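Local coordinates for protein putative alpha-L-fucosidase (Bacteroides thetaiotaomicron VPI-5482, PDB 3GZA) that probably hydrolyses alpha-L-fucosidic linkages, releasing L-fucose, as a glycoside hydrolase of family 29, at residues A[16-21]-A[308-313]; A[217-222]-A[253-258]; A[225-230]-A[268-273]; A[232-237]-A[379-384]. One frame throughout, in Å; residues are numbered along the deposited sequence. Where two conformers were deposited one is given.

Interaction 1: A[16-21]-A[308-313]; sequences KWHEAE and GRNATL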
loop_
_atom_site.group_PDB
_atom_site.type_symbol
_atom_site.label_atom_id
_atom_site.label_comp_id
_atom_site.label_asym_id
_atom_site.label_seq_id
_atom_site.Cartn_x
_atom_site.Cartn_y
_atom_site.Cartn_z
ATOM N N LYS A 16 21.106 -3.574 30.683
ATOM C CA LYS A 16 19.924 -2.695 30.799
ATOM C C LYS A 16 18.626 -3.466 30.766
ATOM O O LYS A 16 17.619 -2.952 31.166
ATOM C CB LYS A 16 19.917 -1.592 29.732
ATOM C CG LYS A 16 19.968 -2.074 28.297
ATOM C CD LYS A 16 19.798 -0.947 27.293
ATOM C CE LYS A 16 19.862 -1.474 25.884
ATOM N NZ LYS A 16 21.226 -1.969 25.585
ATOM N N TRP A 17 18.655 -4.703 30.244
ATOM C CA TRP A 17 17.488 -5.582 30.247
ATOM C C TRP A 17 17.182 -5.960 31.697
ATOM O O TRP A 17 16.049 -5.775 32.202
ATOM C CB TRP A 17 17.757 -6.848 29.395
ATOM C CG TRP A 17 16.701 -7.833 29.598
ATOM C CD1 TRP A 17 16.791 -8.987 30.329
ATOM C CD2 TRP A 17 15.338 -7.747 29.154
ATOM N NE1 TRP A 17 15.565 -9.602 30.376
ATOM C CE2 TRP A 17 14.670 -8.887 29.644
ATOM C CE3 TRP A 17 14.617 -6.823 28.379
ATOM C CZ2 TRP A 17 13.337 -9.109 29.394
ATOM C CZ3 TRP A 17 13.290 -7.032 28.178
ATOM C CH2 TRP A 17 12.671 -8.175 28.666
ATOM N N HIS A 18 18.169 -6.520 32.369
ATOM C CA HIS A 18 17.983 -6.932 33.767
ATOM C C HIS A 18 17.675 -5.745 34.663
ATOM O O HIS A 18 16.811 -5.828 35.523
ATOM C CB HIS A 18 19.234 -7.594 34.304
ATOM C CG HIS A 18 19.584 -8.880 33.630
ATOM N ND1 HIS A 18 18.941 -10.062 33.915
ATOM C CD2 HIS A 18 20.477 -9.155 32.652
ATOM C CE1 HIS A 18 19.452 -11.023 33.161
ATOM N NE2 HIS A 18 20.395 -10.500 32.394
ATOM N N GLU A 19 18.440 -4.668 34.512
ATOM C CA GLU A 19 18.285 -3.497 35.398
ATOM C C GLU A 19 16.960 -2.768 35.282
ATOM O O GLU A 19 16.519 -2.158 36.246
ATOM C CB GLU A 19 19.404 -2.507 35.148
ATOM C CG GLU A 19 20.752 -3.070 35.465
ATOM C CD GLU A 19 21.923 -2.280 34.799
ATOM O OE1 GLU A 19 21.760 -1.667 33.687
ATOM O OE2 GLU A 19 23.028 -2.353 35.359
ATOM N N ALA A 20 16.355 -2.781 34.103
ATOM C CA ALA A 20 15.077 -2.087 33.933
ATOM C C ALA A 20 14.007 -2.658 34.808
ATOM O O ALA A 20 13.208 -1.892 35.359
ATOM C CB ALA A 20 14.635 -2.122 32.458
ATOM N N GLU A 21 13.942 -3.996 34.899
ATOM C CA GLU A 21 12.916 -4.737 35.664
ATOM C C GLU A 21 11.517 -4.684 35.116
ATOM O O GLU A 21 10.814 -5.672 35.147
ATOM C CB GLU A 21 12.937 -4.392 37.156
ATOM C CG GLU A 21 14.282 -4.684 37.838
ATOM C CD GLU A 21 14.376 -4.323 39.290
ATOM O OE1 GLU A 21 13.414 -3.838 39.868
ATOM O OE2 GLU A 21 15.476 -4.440 39.851
ATOM N N GLY A 308 10.449 -10.628 40.767
ATOM C CA GLY A 308 10.957 -11.412 41.907
ATOM C C GLY A 308 11.421 -12.825 41.632
ATOM O O GLY A 308 11.828 -13.547 42.544
ATOM N N ARG A 309 11.332 -13.204 40.362
ATOM C CA ARG A 309 11.781 -14.484 39.821
ATOM C C ARG A 309 12.767 -14.251 38.644
ATOM O O ARG A 309 12.869 -15.061 37.739
ATOM C CB ARG A 309 10.592 -15.360 39.368
ATOM C CG ARG A 309 9.808 -15.914 40.473
ATOM C CD ARG A 309 8.673 -16.801 39.995
ATOM N NE ARG A 309 7.924 -17.319 41.132
ATOM C CZ ARG A 309 6.840 -18.080 41.006
ATOM N NH1 ARG A 309 6.383 -18.424 39.826
ATOM N NH2 ARG A 309 6.195 -18.481 42.076
ATOM N N ASN A 310 13.528 -13.152 38.685
ATOM C CA ASN A 310 14.608 -12.931 37.727
ATOM C C ASN A 310 14.131 -12.794 36.296
ATOM O O ASN A 310 14.769 -13.260 35.368
ATOM C CB ASN A 310 15.604 -14.118 37.795
ATOM C CG ASN A 310 16.930 -13.820 37.125
ATOM O OD1 ASN A 310 17.368 -12.651 37.037
ATOM N ND2 ASN A 310 17.635 -14.905 36.712
ATOM N N ALA A 311 12.973 -12.159 36.103
ATOM C CA ALA A 311 12.466 -11.847 34.794
ATOM C C ALA A 311 12.049 -10.357 34.749
ATOM O O ALA A 311 11.486 -9.844 35.686
ATOM C CB ALA A 311 11.239 -12.763 34.449
ATOM N N THR A 312 12.337 -9.675 33.653
ATOM C CA THR A 312 11.850 -8.346 33.410
ATOM C C THR A 312 10.428 -8.460 32.875
ATOM O O THR A 312 10.136 -9.245 31.966
ATOM C CB THR A 312 12.790 -7.559 32.518
ATOM O OG1 THR A 312 13.949 -7.223 33.321
ATOM C CG2 THR A 312 12.114 -6.270 31.958
ATOM N N LEU A 313 9.536 -7.650 33.429
ATOM C CA LEU A 313 8.108 -7.694 33.162
ATOM C C LEU A 313 7.706 -6.595 32.196
ATOM O O LEU A 313 8.042 -5.408 32.409
ATOM C CB LEU A 313 7.370 -7.503 34.476
ATOM C CG LEU A 313 5.848 -7.322 34.460
ATOM C CD1 LEU A 313 5.144 -8.605 33.916
ATOM C CD2 LEU A 313 5.262 -6.932 35.854
HETATM O O HOH W 1 15.520 -11.250 32.786
HETATM O O HOH W 2 16.577 -10.576 35.362
HETATM O O HOH W 3 15.132 -8.088 35.683
#
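T312 rests against the indole of W17 and fastens the end of helix 15-20 to the chain entering strand 312-317. Its CB stands over one face of the W17 six-membered ring, 3.8 Å from the ring centroid and displaced toward the rim beside CZ2, a CH-pi contact. From CB the side chain forks. With OG1 anti to the carbonyl carbon (chi1 -73°), the hydroxyl turns to the helix and donates to W17 O, OG1 to O 2.8 Å; OG1 also accepts a hydrogen bond from a water that donates to H18 O as well. The other branch, CG2, skirts the ring at CH2, 3.8 Å away, and reaches the E21 carbonyl. Threonine suits the place because one branch is apolar for the indole and the other polar for a last-turn carbonyl. E21 has positive phi, so the chain turns off the helix here, and L313 N donates almost straight to E21 O at 2.9 Å (169°). Waters fill in between the remaining polar groups. One accepts from W17 NE1 at 2.9 Å and donates weakly to N310 O, and another joins H18 ND1 to N310 OD1. At their other ends H18 NE2 bonds to W265, and N310 ND2 to E381. The E21-L313 bond opens the parallel pairing of strands 22-26 and 312-317 in the TIM barrel, and L313 pairs on with G23. W17 packs among F75 of strand 75-79, P267 and M269 of strand 264-273, and the stacked ring of F217.

Interaction 2: A[217-222]-A[253-258]; sequences FRWGGS and ELLKHG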
loop_
_atom_site.group_PDB
_atom_site.type_symbol
_atom_site.label_atom_id
_atom_site.label_comp_id
_atom_site.label_asym_id
_atom_site.label_seq_id
_atom_site.Cartn_x
_atom_site.Cartn_y
_atom_site.Cartn_z
ATOM N N PHE A 217 16.728 -11.910 24.598
ATOM C CA PHE A 217 15.977 -12.338 25.759
ATOM C C PHE A 217 14.941 -13.311 25.226
ATOM O O PHE A 217 14.821 -13.445 23.994
ATOM C CB PHE A 217 15.407 -11.166 26.569
ATOM C CG PHE A 217 14.507 -10.263 25.811
ATOM C CD1 PHE A 217 13.215 -10.602 25.636
ATOM C CD2 PHE A 217 14.971 -9.045 25.301
ATOM C CE1 PHE A 217 12.386 -9.811 24.968
ATOM C CE2 PHE A 217 14.149 -8.232 24.641
ATOM C CZ PHE A 217 12.846 -8.589 24.494
ATOM N N ARG A 218 14.232 -14.014 26.103
ATOM C CA ARG A 218 13.260 -15.020 25.671
ATOM C C ARG A 218 11.919 -14.724 26.292
ATOM O O ARG A 218 11.866 -14.310 27.435
ATOM C CB ARG A 218 13.655 -16.452 26.080
ATOM C CG ARG A 218 13.739 -16.678 27.605
ATOM C CD ARG A 218 14.280 -18.037 27.931
ATOM N NE ARG A 218 13.915 -18.368 29.312
ATOM C CZ ARG A 218 14.680 -18.186 30.388
ATOM N NH1 ARG A 218 15.955 -17.780 30.279
ATOM N NH2 ARG A 218 14.184 -18.486 31.579
ATOM N N TRP A 219 10.865 -15.020 25.554
ATOM C CA TRP A 219 9.500 -14.985 26.112
ATOM C C TRP A 219 9.405 -16.114 27.112
ATOM O O TRP A 219 9.699 -17.266 26.795
ATOM C CB TRP A 219 8.491 -15.185 24.977
ATOM C CG TRP A 219 7.060 -15.239 25.432
ATOM C CD1 TRP A 219 6.382 -14.273 26.036
ATOM C CD2 TRP A 219 6.166 -16.337 25.266
ATOM N NE1 TRP A 219 5.097 -14.668 26.276
ATOM C CE2 TRP A 219 4.929 -15.932 25.803
ATOM C CE3 TRP A 219 6.283 -17.596 24.697
ATOM C CZ2 TRP A 219 3.832 -16.738 25.806
ATOM C CZ3 TRP A 219 5.195 -18.421 24.722
ATOM C CH2 TRP A 219 3.978 -17.986 25.271
ATOM N N GLY A 220 8.968 -15.788 28.326
ATOM C CA GLY A 220 8.888 -16.735 29.433
ATOM C C GLY A 220 7.783 -17.767 29.424
ATOM O O GLY A 220 7.466 -18.316 30.484
ATOM N N GLY A 221 7.203 -18.038 28.266
ATOM C CA GLY A 221 6.278 -19.188 28.145
ATOM C C GLY A 221 4.796 -18.962 28.411
ATOM O O GLY A 221 4.024 -19.937 28.348
ATOM N N SER A 222 4.387 -17.744 28.785
ATOM C CA SER A 222 2.978 -17.446 28.994
ATOM C C SER A 222 2.830 -15.935 28.942
ATOM O O SER A 222 3.815 -15.204 28.945
ATOM C CB SER A 222 2.496 -17.937 30.342
ATOM O OG SER A 222 3.012 -17.132 31.407
ATOM N N GLU A 253 8.643 -25.648 29.122
ATOM C CA GLU A 253 9.311 -25.694 30.429
ATOM C C GLU A 253 10.641 -24.979 30.366
ATOM O O GLU A 253 11.016 -24.327 31.303
ATOM C CB GLU A 253 9.524 -27.116 30.906
ATOM C CG GLU A 253 8.233 -27.799 31.314
ATOM C CD GLU A 253 7.597 -27.179 32.522
ATOM O OE1 GLU A 253 8.317 -26.826 33.473
ATOM O OE2 GLU A 253 6.356 -27.052 32.523
ATOM N N LEU A 254 11.363 -25.146 29.264
ATOM C CA LEU A 254 12.639 -24.469 29.070
ATOM C C LEU A 254 12.457 -22.955 29.018
ATOM O O LEU A 254 13.255 -22.230 29.601
ATOM C CB LEU A 254 13.352 -25.053 27.826
ATOM C CG LEU A 254 14.642 -24.370 27.389
ATOM C CD1 LEU A 254 15.679 -24.440 28.533
ATOM C CD2 LEU A 254 15.173 -24.986 26.065
ATOM N N LEU A 255 11.411 -22.430 28.350
ATOM C CA LEU A 255 11.165 -20.959 28.368
ATOM C C LEU A 255 10.852 -20.435 29.753
ATOM O O LEU A 255 11.349 -19.400 30.166
ATOM C CB LEU A 255 10.040 -20.603 27.407
ATOM C CG LEU A 255 10.313 -20.863 25.927
ATOM C CD1 LEU A 255 9.011 -20.710 25.156
ATOM C CD2 LEU A 255 11.429 -19.917 25.363
ATOM N N LYS A 256 10.051 -21.197 30.502
ATOM C CA LYS A 256 9.623 -20.816 31.827
ATOM C C LYS A 256 10.680 -20.837 32.910
ATOM O O LYS A 256 10.559 -20.103 33.912
ATOM C CB LYS A 256 8.453 -21.741 32.234
ATOM C CG LYS A 256 7.168 -21.427 31.456
ATOM C CD LYS A 256 6.057 -22.445 31.692
ATOM C CE LYS A 256 4.791 -22.042 30.902
ATOM N NZ LYS A 256 3.832 -23.147 30.881
ATOM N N HIS A 257 11.669 -21.710 32.741
ATOM C CA HIS A 257 12.712 -21.928 33.738
ATOM C C HIS A 257 14.132 -21.579 33.287
ATOM O O HIS A 257 14.995 -21.378 34.126
ATOM C CB HIS A 257 12.731 -23.428 34.167
ATOM C CG HIS A 257 11.540 -23.857 34.987
ATOM N ND1 HIS A 257 11.451 -23.628 36.339
ATOM C CD2 HIS A 257 10.393 -24.499 34.637
ATOM C CE1 HIS A 257 10.303 -24.113 36.790
ATOM N NE2 HIS A 257 9.647 -24.663 35.780
ATOM N N GLY A 258 14.405 -21.625 31.987
ATOM C CA GLY A 258 15.776 -21.526 31.494
ATOM C C GLY A 258 16.547 -22.813 31.790
ATOM O O GLY A 258 15.983 -23.841 32.211
HETATM O O HOH W 4 2.135 -21.714 29.178
#
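R218 lays its guanidinium edge-on to the carbonyl of L255 and flat against G258, at the C-terminal end of helix 251-257. CG lies between the backbone N and the carbonyl carbon (chi1 63°), and the chain then runs extended to NE. L255 O sits in the guanidinium plane and is gripped side-on by two nitrogens: NE at 2.9 Å in a nearly straight bond (166°), and NH2 at 3.3 Å in a more bent one. Both arrive from the same face of the carbonyl plane. G258 CA lies 3.4 Å above one guanidinium face, a close approach suited to glycine, whose positive phi also ends the helix. L255 turns its isobutyl group to the strand instead. Its CB is 3.4 Å from W219 O, CD2 flanks R218 CB, and CD1 meets the W219 ring obliquely at CE3. K256 runs extended beyond CG along the turn after the strand, with CG 3.3 Å from G220 O and CE 3.4 Å from G221 O. A CB on G221 would collide with K256 CG, and its backbone angles call for glycine too. A water donates to G221 O and accepts from K256 NZ. W219 NE1 bonds D271 OD1, and bound HEPES lies about 3 Å from the W219 side chain. R218 NH1 is taken up by the carbonyls of V266 and W232, so this buried cation is met here by neutral backbone oxygens. The negative end of the helix dipole probably helps to stabilise its charge, and a planar group with several N-H donors can serve all three carbonyls at once.

Interaction 3: A[225-230]-A[268-273]; sequences GTVEYP and AMADTP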
loop_
_atom_site.group_PDB
_atom_site.type_symbol
_atom_site.label_atom_id
_atom_site.label_comp_id
_atom_site.label_asym_id
_atom_site.label_seq_id
_atom_site.Cartn_x
_atom_site.Cartn_y
_atom_site.Cartn_z
ATOM N N GLY A 225 2.247 -12.657 32.906
ATOM C CA GLY A 225 3.072 -11.695 33.615
ATOM C C GLY A 225 3.913 -12.342 34.693
ATOM O O GLY A 225 4.346 -11.666 35.631
ATOM N N THR A 226 4.170 -13.644 34.540
ATOM C CA THR A 226 4.998 -14.412 35.477
ATOM C C THR A 226 5.904 -15.330 34.700
ATOM O O THR A 226 5.725 -15.537 33.502
ATOM C CB THR A 226 4.177 -15.309 36.422
ATOM O OG1 THR A 226 3.604 -16.437 35.703
ATOM C CG2 THR A 226 3.094 -14.536 37.110
ATOM N N VAL A 227 6.903 -15.832 35.399
ATOM C CA VAL A 227 7.713 -16.952 34.966
ATOM C C VAL A 227 7.617 -18.003 36.056
ATOM O O VAL A 227 7.104 -17.755 37.127
ATOM C CB VAL A 227 9.179 -16.559 34.688
ATOM C CG1 VAL A 227 9.285 -15.640 33.475
ATOM C CG2 VAL A 227 9.873 -15.917 35.933
ATOM N N GLU A 228 8.181 -19.180 35.835
ATOM C CA GLU A 228 8.180 -20.210 36.842
ATOM C C GLU A 228 9.425 -20.084 37.705
ATOM O O GLU A 228 10.209 -19.147 37.533
ATOM C CB GLU A 228 8.046 -21.572 36.190
ATOM C CG GLU A 228 6.730 -21.753 35.436
ATOM C CD GLU A 228 5.534 -21.673 36.351
ATOM O OE1 GLU A 228 5.549 -22.380 37.370
ATOM O OE2 GLU A 228 4.562 -20.964 36.037
ATOM N N TYR A 229 9.571 -20.971 38.680
ATOM C CA TYR A 229 10.722 -20.959 39.581
ATOM C C TYR A 229 11.284 -22.374 39.752
ATOM O O TYR A 229 10.500 -23.299 39.971
ATOM C CB TYR A 229 10.334 -20.292 40.931
ATOM C CG TYR A 229 11.595 -20.070 41.752
ATOM C CD1 TYR A 229 12.366 -18.923 41.543
ATOM C CD2 TYR A 229 12.036 -21.005 42.670
ATOM C CE1 TYR A 229 13.533 -18.737 42.190
ATOM C CE2 TYR A 229 13.246 -20.839 43.346
ATOM C CZ TYR A 229 13.988 -19.683 43.102
ATOM O OH TYR A 229 15.173 -19.490 43.760
ATOM N N PRO A 230 12.621 -22.546 39.662
ATOM C CA PRO A 230 13.663 -21.538 39.426
ATOM C C PRO A 230 13.583 -20.943 38.031
ATOM O O PRO A 230 12.955 -21.535 37.131
ATOM C CB PRO A 230 14.968 -22.329 39.597
ATOM C CG PRO A 230 14.622 -23.702 39.294
ATOM C CD PRO A 230 13.223 -23.886 39.812
ATOM N N ALA A 268 15.062 -14.178 30.839
ATOM C CA ALA A 268 13.612 -14.251 30.841
ATOM C C ALA A 268 12.831 -12.946 30.778
ATOM O O ALA A 268 13.096 -11.972 31.466
ATOM C CB ALA A 268 13.138 -15.062 32.065
HETATM N N MSE A 269 11.834 -12.966 29.932
HETATM C CA MSE A 269 10.871 -11.891 29.789
HETATM C C MSE A 269 9.501 -12.427 30.209
HETATM O O MSE A 269 9.130 -13.536 29.874
HETATM C CB MSE A 269 10.783 -11.448 28.341
HETATM C CG MSE A 269 9.891 -10.356 28.115
HETATM SE SE MSE A 269 8.114 -10.864 27.440
HETATM C CE MSE A 269 8.610 -11.024 25.597
ATOM N N ALA A 270 8.779 -11.653 31.022
ATOM C CA ALA A 270 7.383 -11.941 31.383
ATOM C C ALA A 270 6.550 -10.845 30.767
ATOM O O ALA A 270 7.019 -9.708 30.607
ATOM C CB ALA A 270 7.194 -11.950 32.909
ATOM N N ASP A 271 5.319 -11.161 30.346
ATOM C CA ASP A 271 4.470 -10.126 29.796
ATOM C C ASP A 271 3.000 -10.421 30.050
ATOM O O ASP A 271 2.633 -11.582 30.256
ATOM C CB ASP A 271 4.746 -9.809 28.306
ATOM C CG ASP A 271 4.421 -10.927 27.323
ATOM O OD1 ASP A 271 4.121 -12.079 27.665
ATOM O OD2 ASP A 271 4.512 -10.612 26.092
ATOM N N THR A 272 2.215 -9.349 30.039
ATOM C CA THR A 272 0.778 -9.480 30.207
ATOM C C THR A 272 0.108 -8.190 29.793
ATOM O O THR A 272 0.633 -7.129 29.984
ATOM C CB THR A 272 0.382 -9.766 31.675
ATOM O OG1 THR A 272 -1.055 -9.878 31.805
ATOM C CG2 THR A 272 0.887 -8.678 32.662
ATOM N N PRO A 273 -1.065 -8.320 29.197
ATOM C CA PRO A 273 -1.851 -7.101 29.025
ATOM C C PRO A 273 -2.265 -6.601 30.415
ATOM O O PRO A 273 -2.429 -7.407 31.334
ATOM C CB PRO A 273 -3.116 -7.577 28.316
ATOM C CG PRO A 273 -3.098 -8.970 28.272
ATOM C CD PRO A 273 -1.763 -9.517 28.681
HETATM O O HOH W 5 4.620 -13.933 31.350
#
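A270 sits with its methyl over one face of the G225-T226 peptide group: CB is 3.8 Å from G225 C, almost straight above that atom. Here a loop of the TIM-barrel domain lies along strand 264-273, with residues 225-227 running roughly antiparallel to it (151° between their directions). The polar link between the two backbones is slight. G225 N makes a weak, bent bond to D271 O, 2.9 Å apart, and a water supplements it, lying within hydrogen-bonding distance of T226 O while accepting from D271 N at 3.0 Å and weakly from G225 N. Small residues make this closeness possible. G225, with positive phi, brings its CA within 3.8 Å of T272 CG2, where a CB would collide, and the alanines present only methyls to the loop. M269 and D271 point away from the loop. The M269 side chain, a selenomethionine, comes about 4 Å from bound HEPES. The strand thus carries the loop on one flank, and M269, close to HEPES, on the other. Branched V227 closes the apolar end, with CG1, anti to the carbonyl carbon (chi1 -67°), 4.1 Å from A268 CB and 4.3 Å from A270 CB.

Interaction 4: A[232-237]-A[379-384]; sequences WSTFPV and NGERIR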
loop_
_atom_site.group_PDB
_atom_site.type_symbol
_atom_site.label_atom_id
_atom_site.label_comp_id
_atom_site.label_asym_id
_atom_site.label_seq_id
_atom_site.Cartn_x
_atom_site.Cartn_y
_atom_site.Cartn_z
ATOM N N TRP A 232 16.349 -19.228 35.395
ATOM C CA TRP A 232 17.734 -18.903 35.061
ATOM C C TRP A 232 17.776 -18.109 33.785
ATOM O O TRP A 232 16.920 -18.238 32.939
ATOM C CB TRP A 232 18.527 -20.212 34.833
ATOM C CG TRP A 232 18.343 -21.217 35.913
ATOM C CD1 TRP A 232 17.508 -22.323 35.874
ATOM C CD2 TRP A 232 19.014 -21.274 37.159
ATOM N NE1 TRP A 232 17.607 -23.015 37.035
ATOM C CE2 TRP A 232 18.515 -22.404 37.855
ATOM C CE3 TRP A 232 19.983 -20.486 37.765
ATOM C CZ2 TRP A 232 18.959 -22.758 39.120
ATOM C CZ3 TRP A 232 20.404 -20.818 39.051
ATOM C CH2 TRP A 232 19.917 -21.959 39.703
ATOM N N SER A 233 18.824 -17.324 33.612
ATOM C CA SER A 233 19.011 -16.529 32.405
ATOM C C SER A 233 19.698 -17.273 31.294
ATOM O O SER A 233 19.602 -16.873 30.140
ATOM C CB SER A 233 19.895 -15.303 32.668
ATOM O OG SER A 233 19.242 -14.403 33.544
ATOM N N THR A 234 20.393 -18.340 31.655
ATOM C CA THR A 234 21.156 -19.157 30.747
ATOM C C THR A 234 20.254 -20.101 29.949
ATOM O O THR A 234 19.145 -20.460 30.384
ATOM C CB THR A 234 22.271 -19.838 31.478
ATOM O OG1 THR A 234 21.790 -20.477 32.673
ATOM C CG2 THR A 234 23.352 -18.815 31.833
ATOM N N PHE A 235 20.751 -20.479 28.761
ATOM C CA PHE A 235 19.921 -21.137 27.769
ATOM C C PHE A 235 20.807 -22.013 26.887
ATOM O O PHE A 235 21.965 -21.688 26.684
ATOM C CB PHE A 235 19.150 -20.012 27.003
ATOM C CG PHE A 235 17.776 -20.415 26.552
ATOM C CD1 PHE A 235 16.776 -20.629 27.506
ATOM C CD2 PHE A 235 17.475 -20.633 25.201
ATOM C CE1 PHE A 235 15.536 -21.007 27.112
ATOM C CE2 PHE A 235 16.205 -21.023 24.815
ATOM C CZ PHE A 235 15.250 -21.226 25.763
ATOM N N PRO A 236 20.272 -23.130 26.389
ATOM C CA PRO A 236 21.100 -24.052 25.623
ATOM C C PRO A 236 21.527 -23.598 24.227
ATOM O O PRO A 236 22.523 -24.121 23.690
ATOM C CB PRO A 236 20.232 -25.311 25.553
ATOM C CG PRO A 236 18.863 -24.836 25.690
ATOM C CD PRO A 236 18.909 -23.666 26.612
ATOM N N VAL A 237 20.826 -22.610 23.694
ATOM C CA VAL A 237 21.074 -22.059 22.371
ATOM C C VAL A 237 20.908 -20.583 22.457
ATOM O O VAL A 237 20.239 -20.078 23.360
ATOM C CB VAL A 237 20.132 -22.664 21.293
ATOM C CG1 VAL A 237 20.530 -24.122 21.001
ATOM C CG2 VAL A 237 18.644 -22.510 21.705
ATOM N N ASN A 379 28.348 -10.445 36.453
ATOM C CA ASN A 379 29.218 -11.563 36.767
ATOM C C ASN A 379 28.557 -12.949 36.763
ATOM O O ASN A 379 29.186 -13.922 37.150
ATOM C CB ASN A 379 29.937 -11.267 38.079
ATOM C CG ASN A 379 30.818 -10.032 37.970
ATOM O OD1 ASN A 379 31.420 -9.785 36.933
ATOM N ND2 ASN A 379 30.878 -9.256 39.024
ATOM N N GLY A 380 27.315 -13.022 36.300
ATOM C CA GLY A 380 26.609 -14.299 36.116
ATOM C C GLY A 380 25.729 -14.754 37.247
ATOM O O GLY A 380 25.613 -14.075 38.262
ATOM N N GLU A 381 25.084 -15.904 37.036
ATOM C CA GLU A 381 24.240 -16.556 38.008
ATOM C C GLU A 381 25.104 -17.592 38.703
ATOM O O GLU A 381 25.294 -18.727 38.239
ATOM C CB GLU A 381 22.979 -17.105 37.312
ATOM C CG GLU A 381 22.042 -15.941 37.055
ATOM C CD GLU A 381 20.918 -16.178 36.076
ATOM O OE1 GLU A 381 20.779 -17.320 35.560
ATOM O OE2 GLU A 381 20.185 -15.202 35.829
ATOM N N ARG A 382 25.651 -17.195 39.853
ATOM C CA ARG A 382 26.565 -18.052 40.595
ATOM C C ARG A 382 25.886 -18.896 41.646
ATOM O O ARG A 382 26.307 -20.005 41.921
ATOM C CB ARG A 382 27.655 -17.204 41.261
ATOM C CG ARG A 382 28.348 -16.338 40.260
ATOM C CD ARG A 382 29.455 -15.502 40.835
ATOM N NE ARG A 382 30.258 -14.922 39.760
ATOM C CZ ARG A 382 31.546 -14.594 39.879
ATOM N NH1 ARG A 382 32.197 -14.765 41.013
ATOM N NH2 ARG A 382 32.208 -14.101 38.843
ATOM N N ILE A 383 24.842 -18.348 42.255
ATOM C CA ILE A 383 24.104 -19.017 43.308
ATOM C C ILE A 383 23.272 -20.149 42.705
ATOM O O ILE A 383 22.580 -19.943 41.706
ATOM C CB ILE A 383 23.176 -18.006 44.062
ATOM C CG1 ILE A 383 24.028 -16.996 44.852
ATOM C CG2 ILE A 383 22.202 -18.736 45.041
ATOM C CD1 ILE A 383 23.167 -15.881 45.504
ATOM N N ARG A 384 23.409 -21.350 43.269
ATOM C CA ARG A 384 22.644 -22.521 42.827
ATOM C C ARG A 384 21.698 -23.050 43.874
ATOM O O ARG A 384 20.715 -23.673 43.520
ATOM C CB ARG A 384 23.593 -23.627 42.369
ATOM C CG ARG A 384 24.263 -23.321 41.030
ATOM C CD ARG A 384 23.258 -23.230 39.921
ATOM N NE ARG A 384 23.892 -22.991 38.627
ATOM C CZ ARG A 384 24.423 -23.933 37.867
ATOM N NH1 ARG A 384 24.484 -25.202 38.285
ATOM N NH2 ARG A 384 24.972 -23.588 36.697
HETATM O O HOH W 6 22.233 -19.724 35.235
#
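E381 reaches S233 through a side chain extended beyond CG, while S233 turns OG anti to its own carbonyl carbon (chi1 -66°); this sets OG beside the backbone N, and both donors meet the one carboxylate. S233 N donates to the syn lone pair of E381 OE1 at 2.8 Å in an almost straight bond (175°). S233 OG donates to OE2 at 2.6 Å, also on the syn side but 31° out of the carboxylate plane. Glutamate suits this place because its two oxygens answer two donors, and the pair of bonds fixes its rotation. OE1 accepts further from a water that also donates to T234 OG1, itself bonded to the D259 carbonyl, and OE2 from N310 ND2, which would favour the ionised form. Beside this grip stands the W232 indole, which presents its edge: OE1 and I383 O lie in the ring plane, the latter 3.5 Å from CZ3. R384 bends at chi2 and brings CD to 3.6 Å from W232 CH2. The contact joins the loop before strand 234-235 of the TIM barrel to the loop leading into strand 383-392, and its first residues, in the F5/8 type C-like beta-sandwich. S233 also packs on W265 of strand 264-273, and R384 on E427 of strand 420-428.

Overall arrangement
From the N terminus, helix 15-20 meets residues 308-313 in interaction 1, closing a loop of 286 residues that spans most of the barrel. Interactions 2 and 3 both fall within that loop and cross each other: 217-222 pairs with 253-258, and 225-230 with 268-273. Interaction 4 starts inside it, at 232-237, but ends beyond it, at 379-384, so it crosses interactions 1, 2 and 3. Backbone bonds join the contacts: T312 O accepts from A270 N and G220 N bonds to M269 O between strands, while H257 O at the helix end accepts from W232 N. Together they tie barrel strands, the linking helix 251-257 and the C-terminal sandwich.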